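Local coordinates for protein putative phosphoglycolate phosphatase (PDB 2HI0) that probably hydrolyses the phosphate ester of 2-phosphoglycolate, as a putative phosphatase of the haloacid dehalogenase (HAD) superfamily, at residues M11-I15 / Y187-S191; L22-Y28 / V96-Y101; D43-F47 / W210-S214; F152-L156 / E173-L178. All coordinates share one frame. Numbering follows the deposited sequence.

Contact 1: residues M11-I15 / Y187-S191; sequences MDGTI and YIGDS. With NA (sodium ion), chain C.
This buried contact forms the cation site of a HAD-type Rossmann-like fold: the DxDx(T/V)-like loop that follows strand 6-9 meets the end of the neighbouring parallel strand 185-189 around a sodium ion. Met-11, present as selenomethionine, has its CA-to-CB bond directed away from the strand; its carbonyl O accepts Thr-14 N (3.2 Å) and Ile-15 N (3.0 Å), which curls the loop tightly. Asp-12 gives the ion its backbone O (2.5 Å), while its carboxylate leads away, with OD1 held by Thr-18 and Lys-135. Gly-13 takes phi/psi of 77/1°, a positive phi that favours glycine, and a CB here would run into Asp-190 OD2, which lies 3.5 Å from Gly-13 CA. Thr-14, whose CA is 5.6 Å from that of Gly-189, points toward the strand with chi1 m. Its methyl CG2 packs 3.9 Å from Ile-188 CG2, and its OG1 stands 3.5 Å from Gly-189 CA and makes a weak 3.4 Å hydrogen bond to Asp-12 O. Opposite the loop, Asp-190 (chi1 p) sends OD1 to the sodium at 2.3 Å, and its OD2 accepts Phe-212 N. Asp-10 completes the protein ligands. In related phosphatases such a site holds magnesium. A water 2.7 Å from the sodium fills another position and lies 2.4 Å from Ser-191 OG.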
loop_
_atom_site.group_PDB
_atom_site.type_symbol
_atom_site.label_atom_id
_atom_site.label_comp_id
_atom_site.label_asym_id
_atom_site.label_seq_id
_atom_site.Cartn_x
_atom_site.Cartn_y
_atom_site.Cartn_z
HETATM N N MSE A 11 -4.198 -0.699 -0.086
HETATM C CA MSE A 11 -4.652 -1.360 1.133
HETATM C C MSE A 11 -3.997 -0.735 2.378
HETATM O O MSE A 11 -4.712 -0.120 3.200
HETATM C CB MSE A 11 -4.390 -2.868 1.066
HETATM C CG MSE A 11 -4.692 -3.575 2.338
HETATM SE SE MSE A 11 -4.852 -5.464 2.075
HETATM C CE MSE A 11 -6.677 -5.692 1.467
ATOM N N ASP A 12 -2.668 -0.896 2.503
ATOM C CA ASP A 12 -1.923 -0.446 3.691
ATOM C C ASP A 12 -2.043 1.047 3.897
ATOM O O ASP A 12 -1.799 1.803 2.961
ATOM C CB ASP A 12 -0.430 -0.775 3.582
ATOM C CG ASP A 12 -0.132 -2.223 3.675
ATOM O OD1 ASP A 12 -0.383 -2.848 4.702
ATOM O OD2 ASP A 12 0.432 -2.755 2.689
ATOM N N GLY A 13 -2.484 1.484 5.073
ATOM C CA GLY A 13 -2.522 2.928 5.355
ATOM C C GLY A 13 -3.665 3.671 4.702
ATOM O O GLY A 13 -3.786 4.883 4.832
ATOM N N THR A 14 -4.516 2.953 3.980
ATOM C CA THR A 14 -5.542 3.552 3.168
ATOM C C THR A 14 -6.873 2.973 3.602
ATOM O O THR A 14 -7.706 3.670 4.172
ATOM C CB THR A 14 -5.276 3.364 1.649
ATOM O OG1 THR A 14 -3.962 3.892 1.339
ATOM C CG2 THR A 14 -6.290 4.067 0.853
ATOM N N ILE A 15 -7.102 1.683 3.349
ATOM C CA ILE A 15 -8.342 1.071 3.821
ATOM C C ILE A 15 -8.197 0.205 5.086
ATOM O O ILE A 15 -9.126 0.068 5.841
ATOM C CB ILE A 15 -9.085 0.317 2.715
ATOM C CG1 ILE A 15 -8.288 -0.913 2.217
ATOM C CG2 ILE A 15 -9.481 1.305 1.572
ATOM C CD1 ILE A 15 -9.058 -1.788 1.154
ATOM N N TYR A 187 -7.532 6.649 -8.326
ATOM C CA TYR A 187 -6.718 5.803 -7.464
ATOM C C TYR A 187 -6.592 6.531 -6.132
ATOM O O TYR A 187 -6.371 7.736 -6.097
ATOM C CB TYR A 187 -5.331 5.552 -8.082
ATOM C CG TYR A 187 -4.628 4.397 -7.409
ATOM C CD1 TYR A 187 -4.813 3.067 -7.796
ATOM C CD2 TYR A 187 -3.877 4.639 -6.276
ATOM C CE1 TYR A 187 -4.210 2.017 -7.080
ATOM C CE2 TYR A 187 -3.271 3.603 -5.576
ATOM C CZ TYR A 187 -3.443 2.303 -5.983
ATOM O OH TYR A 187 -2.843 1.289 -5.234
ATOM N N ILE A 188 -6.698 5.799 -5.041
ATOM C CA ILE A 188 -6.720 6.379 -3.678
ATOM C C ILE A 188 -5.605 5.712 -2.889
ATOM O O ILE A 188 -5.551 4.496 -2.786
ATOM C CB ILE A 188 -8.029 6.137 -2.976
ATOM C CG1 ILE A 188 -9.226 6.687 -3.788
ATOM C CG2 ILE A 188 -7.964 6.707 -1.528
ATOM C CD1 ILE A 188 -9.999 5.584 -4.470
ATOM N N GLY A 189 -4.712 6.506 -2.314
ATOM C CA GLY A 189 -3.641 5.892 -1.502
ATOM C C GLY A 189 -2.939 6.875 -0.571
ATOM O O GLY A 189 -3.253 8.063 -0.577
ATOM N N ASP A 190 -2.004 6.372 0.236
ATOM C CA ASP A 190 -1.371 7.172 1.270
ATOM C C ASP A 190 0.112 7.507 1.019
ATOM O O ASP A 190 0.752 8.076 1.891
ATOM C CB ASP A 190 -1.465 6.416 2.603
ATOM C CG ASP A 190 -0.670 5.097 2.580
ATOM O OD1 ASP A 190 -0.658 4.435 1.515
ATOM O OD2 ASP A 190 -0.037 4.699 3.589
ATOM N N SER A 191 0.637 7.159 -0.150
ATOM C CA SER A 191 2.061 7.328 -0.387
ATOM C C SER A 191 2.395 7.905 -1.757
ATOM O O SER A 191 1.540 8.046 -2.661
ATOM C CB SER A 191 2.770 5.991 -0.200
ATOM O OG SER A 191 2.706 5.209 -1.388
HETATM NA NA NA C . -0.029 2.198 1.244
HETATM O O HOH W 1 1.523 3.195 -0.716
#

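Contact 2: residues L22-Y28 / V96-Y101; sequences LTSALNY and VFKPYY
Two helices pack here in a roughly antiparallel helix pair, helix 19-32 against helix 87-103, both belonging to the helical part of the chain inserted after strands 6-9 and 16-17, as in the cap of HAD phosphatases. The segment axes approach to 8.9 Å with 141° between their directions, and the nearest CA atoms are those of Ala-25 and Tyr-101, 5.4 Å apart. Val-96 opens the second segment, its CG1 3.8 Å from Tyr-28 CE2. Phe-97 (chi1 t) lays its ring edge along the other backbone, CE1 3.5 Å from Leu-26 N and CD1 3.6 Å from Ala-25 O; a flat ring fits there because Ala-25 is small, with CB 3.7 Å from Phe-97 CE1. Pro-99 has no NH to give, and the helix kinks at this point. Tyr-100 (chi1 t) forms an offset stack with Tyr-28, also t, centroids 3.9 Å apart and planes at 13°, while Tyr-100 CD2 touches Ala-25 CB at 3.7 Å. Tyr-101 (chi1 t) turns its hydroxyl to Lys-135, so its apolar ring can serve the interface: Ala-25 CB meets its edge, and Leu-22 CD2 sits over its face, 3.8 Å from the centroid and 3.5 Å from Tyr-101 CZ.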
loop_
_atom_site.group_PDB
_atom_site.type_symbol
_atom_site.label_atom_id
_atom_site.label_comp_id
_atom_site.label_asym_id
_atom_site.label_seq_id
_atom_site.Cartn_x
_atom_site.Cartn_y
_atom_site.Cartn_z
ATOM N N LEU A 22 2.332 -5.488 10.720
ATOM C CA LEU A 22 3.566 -5.474 9.908
ATOM C C LEU A 22 4.847 -5.400 10.781
ATOM O O LEU A 22 5.868 -6.061 10.528
ATOM C CB LEU A 22 3.552 -4.304 8.892
ATOM C CG LEU A 22 2.654 -4.455 7.679
ATOM C CD1 LEU A 22 2.565 -3.080 6.993
ATOM C CD2 LEU A 22 3.086 -5.503 6.674
ATOM N N THR A 23 4.743 -4.568 11.821
ATOM C CA THR A 23 5.828 -4.322 12.775
ATOM C C THR A 23 6.150 -5.607 13.520
ATOM O O THR A 23 7.284 -6.013 13.602
ATOM C CB THR A 23 5.430 -3.163 13.729
ATOM O OG1 THR A 23 5.279 -1.960 12.962
ATOM C CG2 THR A 23 6.499 -2.911 14.780
ATOM N N SER A 24 5.121 -6.249 14.065
ATOM C CA SER A 24 5.298 -7.498 14.783
ATOM C C SER A 24 5.942 -8.572 13.893
ATOM O O SER A 24 6.854 -9.293 14.317
ATOM C CB SER A 24 3.938 -7.976 15.306
ATOM O OG SER A 24 4.107 -9.149 16.070
ATOM N N ALA A 25 5.458 -8.710 12.658
ATOM C CA ALA A 25 5.958 -9.718 11.737
ATOM C C ALA A 25 7.395 -9.403 11.304
ATOM O O ALA A 25 8.235 -10.300 11.197
ATOM C CB ALA A 25 5.037 -9.852 10.535
ATOM N N LEU A 26 7.706 -8.130 11.039
ATOM C CA LEU A 26 9.070 -7.730 10.663
ATOM C C LEU A 26 10.035 -8.028 11.805
ATOM O O LEU A 26 11.114 -8.567 11.587
ATOM C CB LEU A 26 9.229 -6.241 10.210
ATOM C CG LEU A 26 10.507 -5.873 9.402
ATOM C CD1 LEU A 26 10.574 -6.663 8.105
ATOM C CD2 LEU A 26 10.474 -4.355 9.149
ATOM N N ASN A 27 9.676 -7.639 13.016
ATOM C CA ASN A 27 10.524 -7.890 14.156
ATOM C C ASN A 27 10.733 -9.381 14.416
ATOM O O ASN A 27 11.853 -9.818 14.691
ATOM C CB ASN A 27 10.008 -7.203 15.422
ATOM C CG ASN A 27 10.285 -5.704 15.440
ATOM O OD1 ASN A 27 11.283 -5.235 14.894
ATOM N ND2 ASN A 27 9.380 -4.947 16.061
ATOM N N TYR A 28 9.660 -10.176 14.260
ATOM C CA TYR A 28 9.773 -11.644 14.329
ATOM C C TYR A 28 10.812 -12.212 13.349
ATOM O O TYR A 28 11.680 -12.994 13.721
ATOM C CB TYR A 28 8.412 -12.309 14.112
ATOM C CG TYR A 28 8.478 -13.843 14.172
ATOM C CD1 TYR A 28 8.348 -14.516 15.385
ATOM C CD2 TYR A 28 8.623 -14.571 13.035
ATOM C CE1 TYR A 28 8.414 -15.887 15.430
ATOM C CE2 TYR A 28 8.711 -15.941 13.066
ATOM C CZ TYR A 28 8.592 -16.599 14.279
ATOM O OH TYR A 28 8.631 -17.971 14.338
ATOM N N VAL A 96 11.255 -16.050 6.067
ATOM C CA VAL A 96 10.531 -16.076 7.333
ATOM C C VAL A 96 9.371 -15.093 7.322
ATOM O O VAL A 96 8.263 -15.437 7.678
ATOM C CB VAL A 96 11.477 -15.749 8.530
ATOM C CG1 VAL A 96 10.707 -15.767 9.882
ATOM C CG2 VAL A 96 12.710 -16.715 8.492
ATOM N N PHE A 97 9.634 -13.860 6.901
ATOM C CA PHE A 97 8.609 -12.809 6.968
ATOM C C PHE A 97 7.312 -13.089 6.168
ATOM O O PHE A 97 6.182 -12.852 6.670
ATOM C CB PHE A 97 9.178 -11.497 6.469
ATOM C CG PHE A 97 8.174 -10.368 6.467
ATOM C CD1 PHE A 97 7.862 -9.678 7.642
ATOM C CD2 PHE A 97 7.554 -10.003 5.304
ATOM C CE1 PHE A 97 6.914 -8.666 7.624
ATOM C CE2 PHE A 97 6.593 -9.010 5.303
ATOM C CZ PHE A 97 6.283 -8.327 6.458
ATOM N N LYS A 98 7.460 -13.530 4.914
ATOM C CA LYS A 98 6.270 -13.659 4.060
ATOM C C LYS A 98 5.224 -14.628 4.636
ATOM O O LYS A 98 4.073 -14.276 4.841
ATOM C CB LYS A 98 6.680 -14.011 2.631
ATOM C CG LYS A 98 7.372 -12.838 1.955
ATOM C CD LYS A 98 7.536 -13.005 0.437
ATOM C CE LYS A 98 6.231 -13.426 -0.260
ATOM N NZ LYS A 98 6.268 -13.170 -1.735
ATOM N N PRO A 99 5.619 -15.848 4.948
ATOM C CA PRO A 99 4.637 -16.768 5.530
ATOM C C PRO A 99 4.175 -16.365 6.931
ATOM O O PRO A 99 2.971 -16.476 7.263
ATOM C CB PRO A 99 5.371 -18.104 5.580
ATOM C CG PRO A 99 6.801 -17.758 5.470
ATOM C CD PRO A 99 6.931 -16.490 4.721
ATOM N N TYR A 100 5.102 -15.822 7.718
ATOM C CA TYR A 100 4.700 -15.391 9.066
ATOM C C TYR A 100 3.640 -14.311 8.998
ATOM O O TYR A 100 2.588 -14.398 9.633
ATOM C CB TYR A 100 5.883 -14.922 9.867
ATOM C CG TYR A 100 5.480 -14.633 11.292
ATOM C CD1 TYR A 100 5.506 -15.657 12.244
ATOM C CD2 TYR A 100 5.033 -13.356 11.684
ATOM C CE1 TYR A 100 5.131 -15.396 13.574
ATOM C CE2 TYR A 100 4.659 -13.092 12.986
ATOM C CZ TYR A 100 4.702 -14.114 13.928
ATOM O OH TYR A 100 4.324 -13.833 15.242
ATOM N N TYR A 101 3.926 -13.277 8.210
ATOM C CA TYR A 101 2.964 -12.203 8.021
ATOM C C TYR A 101 1.596 -12.714 7.490
ATOM O O TYR A 101 0.534 -12.351 8.040
ATOM C CB TYR A 101 3.545 -11.098 7.134
ATOM C CG TYR A 101 2.514 -10.009 6.957
ATOM C CD1 TYR A 101 2.117 -9.228 8.021
ATOM C CD2 TYR A 101 1.947 -9.772 5.745
ATOM C CE1 TYR A 101 1.169 -8.240 7.869
ATOM C CE2 TYR A 101 1.002 -8.797 5.579
ATOM C CZ TYR A 101 0.601 -8.028 6.639
ATOM O OH TYR A 101 -0.375 -7.066 6.455
#

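Contact 3: residues D43-F47 / W210-S214; sequences DIKNF and WGFRS
Lys-45 and Phe-212 carry most of this contact, in which the last turn of helix 41-47, part of the helical insert that forms the cap in HAD phosphatases, lies against the irregular core-domain loop 210-214 that leaves strand 204-208. The Lys-45 and Phe-212 CA atoms, 4.7 Å apart, are the nearest across the segments. Lys-45 runs out extended (chi1 m, then t, t, t), so its methylenes lie alongside the aromatic ring: CG stands over one face of Phe-212 in a CH-pi contact, 4.2 Å from the centroid and 3.8 Å from CD1. Its ammonium forms a salt bridge with Glu-42. Phe-212 (chi1 m) also brings CB to 3.5 Å from Lys-45 O, its ring touches Asp-12, and its N donates to Asp-190 OD2, which joins this interface to the sodium site. Arg-213 points its CA-to-CB bond away, then bends through chi2 m so that NH1 comes 3.9 Å from Asn-46 OD1. One water links the segments, donating to Asn-46 O (2.7 Å) and accepting from Arg-213 NH2 (2.8 Å); Glu-192 takes the NE end in a salt bridge. Cap helix and metal-site loop thus meet by aliphatic-aromatic packing and a bridging water, with charges neutralised from outside.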
loop_
_atom_site.group_PDB
_atom_site.type_symbol
_atom_site.label_atom_id
_atom_site.label_comp_id
_atom_site.label_asym_id
_atom_site.label_seq_id
_atom_site.Cartn_x
_atom_site.Cartn_y
_atom_site.Cartn_z
ATOM N N ASP A 43 8.811 3.245 12.247
ATOM C CA ASP A 43 9.855 2.716 11.369
ATOM C C ASP A 43 9.160 2.012 10.196
ATOM O O ASP A 43 9.513 2.190 9.016
ATOM C CB ASP A 43 10.765 1.722 12.100
ATOM C CG ASP A 43 11.679 2.369 13.133
ATOM O OD1 ASP A 43 12.099 3.541 12.956
ATOM O OD2 ASP A 43 12.004 1.648 14.107
ATOM N N ILE A 44 8.183 1.180 10.532
ATOM C CA ILE A 44 7.503 0.396 9.496
ATOM C C ILE A 44 6.832 1.288 8.442
ATOM O O ILE A 44 6.779 0.936 7.268
ATOM C CB ILE A 44 6.480 -0.633 10.136
ATOM C CG1 ILE A 44 7.149 -2.001 10.282
ATOM C CG2 ILE A 44 5.188 -0.722 9.366
ATOM C CD1 ILE A 44 8.316 -2.024 11.267
ATOM N N LYS A 45 6.299 2.431 8.865
ATOM C CA LYS A 45 5.696 3.398 7.928
ATOM C C LYS A 45 6.693 3.974 6.933
ATOM O O LYS A 45 6.304 4.423 5.841
ATOM C CB LYS A 45 4.995 4.503 8.707
ATOM C CG LYS A 45 3.804 4.022 9.515
ATOM C CD LYS A 45 3.197 5.126 10.332
ATOM C CE LYS A 45 1.878 4.678 10.923
ATOM N NZ LYS A 45 1.377 5.650 11.962
ATOM N N ASN A 46 7.972 3.915 7.294
ATOM C CA ASN A 46 9.077 4.295 6.391
ATOM C C ASN A 46 9.583 3.121 5.539
ATOM O O ASN A 46 10.269 3.312 4.526
ATOM C CB ASN A 46 10.264 4.862 7.176
ATOM C CG ASN A 46 10.032 6.256 7.658
ATOM O OD1 ASN A 46 10.393 7.236 6.981
ATOM N ND2 ASN A 46 9.412 6.371 8.822
ATOM N N PHE A 47 9.297 1.893 5.942
ATOM C CA PHE A 47 9.792 0.756 5.167
ATOM C C PHE A 47 8.865 0.286 4.070
ATOM O O PHE A 47 9.295 -0.038 2.992
ATOM C CB PHE A 47 10.115 -0.432 6.059
ATOM C CG PHE A 47 11.101 -0.148 7.195
ATOM C CD1 PHE A 47 12.045 0.863 7.117
ATOM C CD2 PHE A 47 11.077 -0.973 8.327
ATOM C CE1 PHE A 47 12.903 1.091 8.177
ATOM C CE2 PHE A 47 11.929 -0.774 9.350
ATOM C CZ PHE A 47 12.862 0.263 9.271
ATOM N N TRP A 210 -4.142 9.544 6.648
ATOM C CA TRP A 210 -4.182 8.665 7.819
ATOM C C TRP A 210 -3.288 7.438 7.641
ATOM O O TRP A 210 -3.351 6.510 8.483
ATOM C CB TRP A 210 -5.618 8.264 8.175
ATOM C CG TRP A 210 -6.387 7.618 7.098
ATOM C CD1 TRP A 210 -6.362 6.307 6.761
ATOM C CD2 TRP A 210 -7.349 8.248 6.248
ATOM N NE1 TRP A 210 -7.219 6.067 5.718
ATOM C CE2 TRP A 210 -7.862 7.244 5.403
ATOM C CE3 TRP A 210 -7.795 9.572 6.080
ATOM C CZ2 TRP A 210 -8.823 7.529 4.432
ATOM C CZ3 TRP A 210 -8.736 9.831 5.193
ATOM C CH2 TRP A 210 -9.245 8.825 4.336
ATOM N N GLY A 211 -2.433 7.464 6.620
ATOM C CA GLY A 211 -1.566 6.362 6.330
ATOM C C GLY A 211 -0.090 6.578 6.670
ATOM O O GLY A 211 0.207 7.208 7.699
ATOM N N PHE A 212 0.797 6.045 5.830
ATOM C CA PHE A 212 2.191 5.923 6.185
ATOM C C PHE A 212 3.044 7.165 5.890
ATOM O O PHE A 212 4.191 7.239 6.389
ATOM C CB PHE A 212 2.825 4.714 5.521
ATOM C CG PHE A 212 2.293 3.377 5.997
ATOM C CD1 PHE A 212 1.203 3.253 6.827
ATOM C CD2 PHE A 212 2.924 2.221 5.562
ATOM C CE1 PHE A 212 0.732 2.009 7.213
ATOM C CE2 PHE A 212 2.479 0.988 5.940
ATOM C CZ PHE A 212 1.405 0.854 6.772
ATOM N N ARG A 213 2.543 8.129 5.084
ATOM C CA ARG A 213 3.296 9.365 4.794
ATOM C C ARG A 213 2.558 10.573 5.352
ATOM O O ARG A 213 1.308 10.617 5.431
ATOM C CB ARG A 213 3.476 9.536 3.295
ATOM C CG ARG A 213 4.238 8.437 2.552
ATOM C CD ARG A 213 5.632 8.208 3.100
ATOM N NE ARG A 213 6.535 7.520 2.188
ATOM C CZ ARG A 213 7.781 7.134 2.509
ATOM N NH1 ARG A 213 8.256 7.310 3.748
ATOM N NH2 ARG A 213 8.561 6.572 1.576
ATOM N N SER A 214 3.339 11.579 5.696
ATOM C CA SER A 214 2.866 12.838 6.229
ATOM C C SER A 214 2.320 13.748 5.115
ATOM O O SER A 214 2.620 13.584 3.927
ATOM C CB SER A 214 4.009 13.571 6.929
ATOM O OG SER A 214 4.887 14.172 5.982
HETATM O O HOH W 2 10.830 5.417 2.855
#

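Contact 4: residues F152-L156 / E173-L178; sequences FDFAL and ECVKVL
An outer strand of the parallel sheet is covered here by a helix, in partly buried apolar packing that joins segment 152-156 to segment 173-178 of helix 169-178. The axes of the short segments run nearly antiparallel at 163° and approach to 9.0 Å; Phe-154 and Cys-174 have CA atoms 6.4 Å apart, Asp-153 and Leu-178 7.2 Å. Phe-154 buries the most area. With chi1 at 180° its ring projects toward the helix, where Cys-174 CA lies over one face, 3.7 Å from the centroid in a CH-pi contact. Cys-174 CB is 3.4 Å from Phe-154 CE2, and its SG stands obliquely 4.5 Å from the centroid, a sulfur-aromatic contact. A small residue suits this place, since the ring lies against its CA and CB. In the Rossmann-like core of HAD enzymes, helices flank a central parallel sheet; strand 154-158 is bonded to strand 128-133. Val-177 (chi1 t) borders the ring, CG2 3.8 Å from Phe-154 CD1, at the exposed margin. Leu-178 (m, t) reaches inward, CD2 3.6 Å from Asp-153 CB, while Asp-153 OD2 accepts Leu-129 N. Leu-156 CD2 touches Glu-173 CB at 4.3 Å; the Glu-173 carboxylate forms a salt bridge with Lys-176, OE2 to NZ 3.2 Å.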
loop_
_atom_site.group_PDB
_atom_site.type_symbol
_atom_site.label_atom_id
_atom_site.label_comp_id
_atom_site.label_asym_id
_atom_site.label_seq_id
_atom_site.Cartn_x
_atom_site.Cartn_y
_atom_site.Cartn_z
ATOM N N PHE A 152 -15.658 -5.713 -3.132
ATOM C CA PHE A 152 -14.784 -5.358 -4.236
ATOM C C PHE A 152 -15.033 -6.170 -5.478
ATOM O O PHE A 152 -15.260 -7.391 -5.430
ATOM C CB PHE A 152 -13.293 -5.484 -3.797
ATOM C CG PHE A 152 -12.901 -4.500 -2.752
ATOM C CD1 PHE A 152 -12.807 -3.143 -3.059
ATOM C CD2 PHE A 152 -12.649 -4.901 -1.444
ATOM C CE1 PHE A 152 -12.455 -2.192 -2.078
ATOM C CE2 PHE A 152 -12.320 -3.941 -0.458
ATOM C CZ PHE A 152 -12.217 -2.606 -0.776
ATOM N N ASP A 153 -14.998 -5.493 -6.605
ATOM C CA ASP A 153 -15.137 -6.145 -7.876
ATOM C C ASP A 153 -13.836 -6.795 -8.325
ATOM O O ASP A 153 -13.847 -7.620 -9.226
ATOM C CB ASP A 153 -15.588 -5.116 -8.905
ATOM C CG ASP A 153 -16.933 -4.494 -8.531
ATOM O OD1 ASP A 153 -17.854 -5.256 -8.234
ATOM O OD2 ASP A 153 -17.065 -3.247 -8.460
ATOM N N PHE A 154 -12.720 -6.382 -7.702
ATOM C CA PHE A 154 -11.396 -6.812 -8.079
ATOM C C PHE A 154 -10.448 -6.548 -6.922
ATOM O O PHE A 154 -10.510 -5.495 -6.310
ATOM C CB PHE A 154 -10.924 -6.044 -9.321
ATOM C CG PHE A 154 -9.531 -6.432 -9.806
ATOM C CD1 PHE A 154 -9.367 -7.492 -10.689
ATOM C CD2 PHE A 154 -8.409 -5.737 -9.389
ATOM C CE1 PHE A 154 -8.104 -7.838 -11.132
ATOM C CE2 PHE A 154 -7.165 -6.088 -9.840
ATOM C CZ PHE A 154 -7.017 -7.140 -10.700
ATOM N N ALA A 155 -9.557 -7.489 -6.649
ATOM C CA ALA A 155 -8.552 -7.306 -5.612
ATOM C C ALA A 155 -7.304 -8.040 -6.053
ATOM O O ALA A 155 -7.379 -9.189 -6.507
ATOM C CB ALA A 155 -9.028 -7.801 -4.230
ATOM N N LEU A 156 -6.174 -7.345 -6.010
ATOM C CA LEU A 156 -4.895 -7.929 -6.403
ATOM C C LEU A 156 -3.758 -7.352 -5.558
ATOM O O LEU A 156 -3.643 -6.134 -5.404
ATOM C CB LEU A 156 -4.617 -7.611 -7.866
ATOM C CG LEU A 156 -3.314 -8.184 -8.450
ATOM C CD1 LEU A 156 -3.327 -9.725 -8.427
ATOM C CD2 LEU A 156 -3.133 -7.600 -9.883
ATOM N N GLU A 173 -4.459 -4.612 -15.120
ATOM C CA GLU A 173 -5.242 -5.845 -14.820
ATOM C C GLU A 173 -6.629 -5.531 -14.216
ATOM O O GLU A 173 -7.627 -6.201 -14.513
ATOM C CB GLU A 173 -4.523 -6.789 -13.836
ATOM C CG GLU A 173 -3.345 -7.634 -14.377
ATOM C CD GLU A 173 -3.717 -8.468 -15.576
ATOM O OE1 GLU A 173 -4.682 -9.265 -15.472
ATOM O OE2 GLU A 173 -3.059 -8.312 -16.625
ATOM N N CYS A 174 -6.645 -4.557 -13.310
ATOM C CA CYS A 174 -7.873 -4.052 -12.708
ATOM C C CYS A 174 -8.804 -3.341 -13.737
ATOM O O CYS A 174 -9.998 -3.628 -13.831
ATOM C CB CYS A 174 -7.495 -3.141 -11.570
ATOM S SG CYS A 174 -8.913 -2.412 -10.773
ATOM N N VAL A 175 -8.230 -2.391 -14.469
ATOM C CA VAL A 175 -8.922 -1.638 -15.513
ATOM C C VAL A 175 -9.589 -2.567 -16.529
ATOM O O VAL A 175 -10.749 -2.349 -16.893
ATOM C CB VAL A 175 -7.932 -0.600 -16.165
ATOM C CG1 VAL A 175 -8.375 -0.166 -17.557
ATOM C CG2 VAL A 175 -7.759 0.580 -15.186
ATOM N N LYS A 176 -8.860 -3.591 -16.963
ATOM C CA LYS A 176 -9.351 -4.619 -17.869
ATOM C C LYS A 176 -10.586 -5.303 -17.284
ATOM O O LYS A 176 -11.624 -5.364 -17.950
ATOM C CB LYS A 176 -8.193 -5.551 -18.184
ATOM C CG LYS A 176 -8.402 -6.766 -18.969
ATOM C CD LYS A 176 -6.950 -7.286 -19.317
ATOM C CE LYS A 176 -6.691 -8.725 -18.898
ATOM N NZ LYS A 176 -5.225 -9.076 -18.825
ATOM N N VAL A 177 -10.514 -5.718 -16.018
ATOM C CA VAL A 177 -11.633 -6.438 -15.435
ATOM C C VAL A 177 -12.867 -5.499 -15.227
ATOM O O VAL A 177 -14.007 -5.881 -15.482
ATOM C CB VAL A 177 -11.226 -7.086 -14.100
ATOM C CG1 VAL A 177 -12.471 -7.661 -13.304
ATOM C CG2 VAL A 177 -10.194 -8.174 -14.381
ATOM N N LEU A 178 -12.626 -4.300 -14.719
ATOM C CA LEU A 178 -13.719 -3.376 -14.401
ATOM C C LEU A 178 -14.369 -2.877 -15.679
ATOM O O LEU A 178 -15.550 -2.574 -15.683
ATOM C CB LEU A 178 -13.280 -2.151 -13.579
ATOM C CG LEU A 178 -12.789 -2.482 -12.172
ATOM C CD1 LEU A 178 -12.559 -1.213 -11.319
ATOM C CD2 LEU A 178 -13.685 -3.427 -11.424
#

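Contact 1 lies deepest and is the polar one, built on a cation held by carboxylates, one backbone carbonyl and a water; the other three depend mainly on apolar surfaces, contact 3 with a bridging water too. Contact 2 is likewise buried, but all-helical and rich in rings, whereas contacts 3 and 4 are partly exposed, with charged groups paired around them. Contact 3 borders contact 1 directly: besides the Asp-190 to Phe-212 bond, Thr-14 O takes Trp-210 NE1 at 2.9 Å. It also meets contact 2, where Leu-26 CD2 packs 3.5 Å from Phe-47 CD2. Contacts 1 and 4 share the parallel sheet and touch through Ile-15 and Phe-152. Contacts 2 and 4 stay separate.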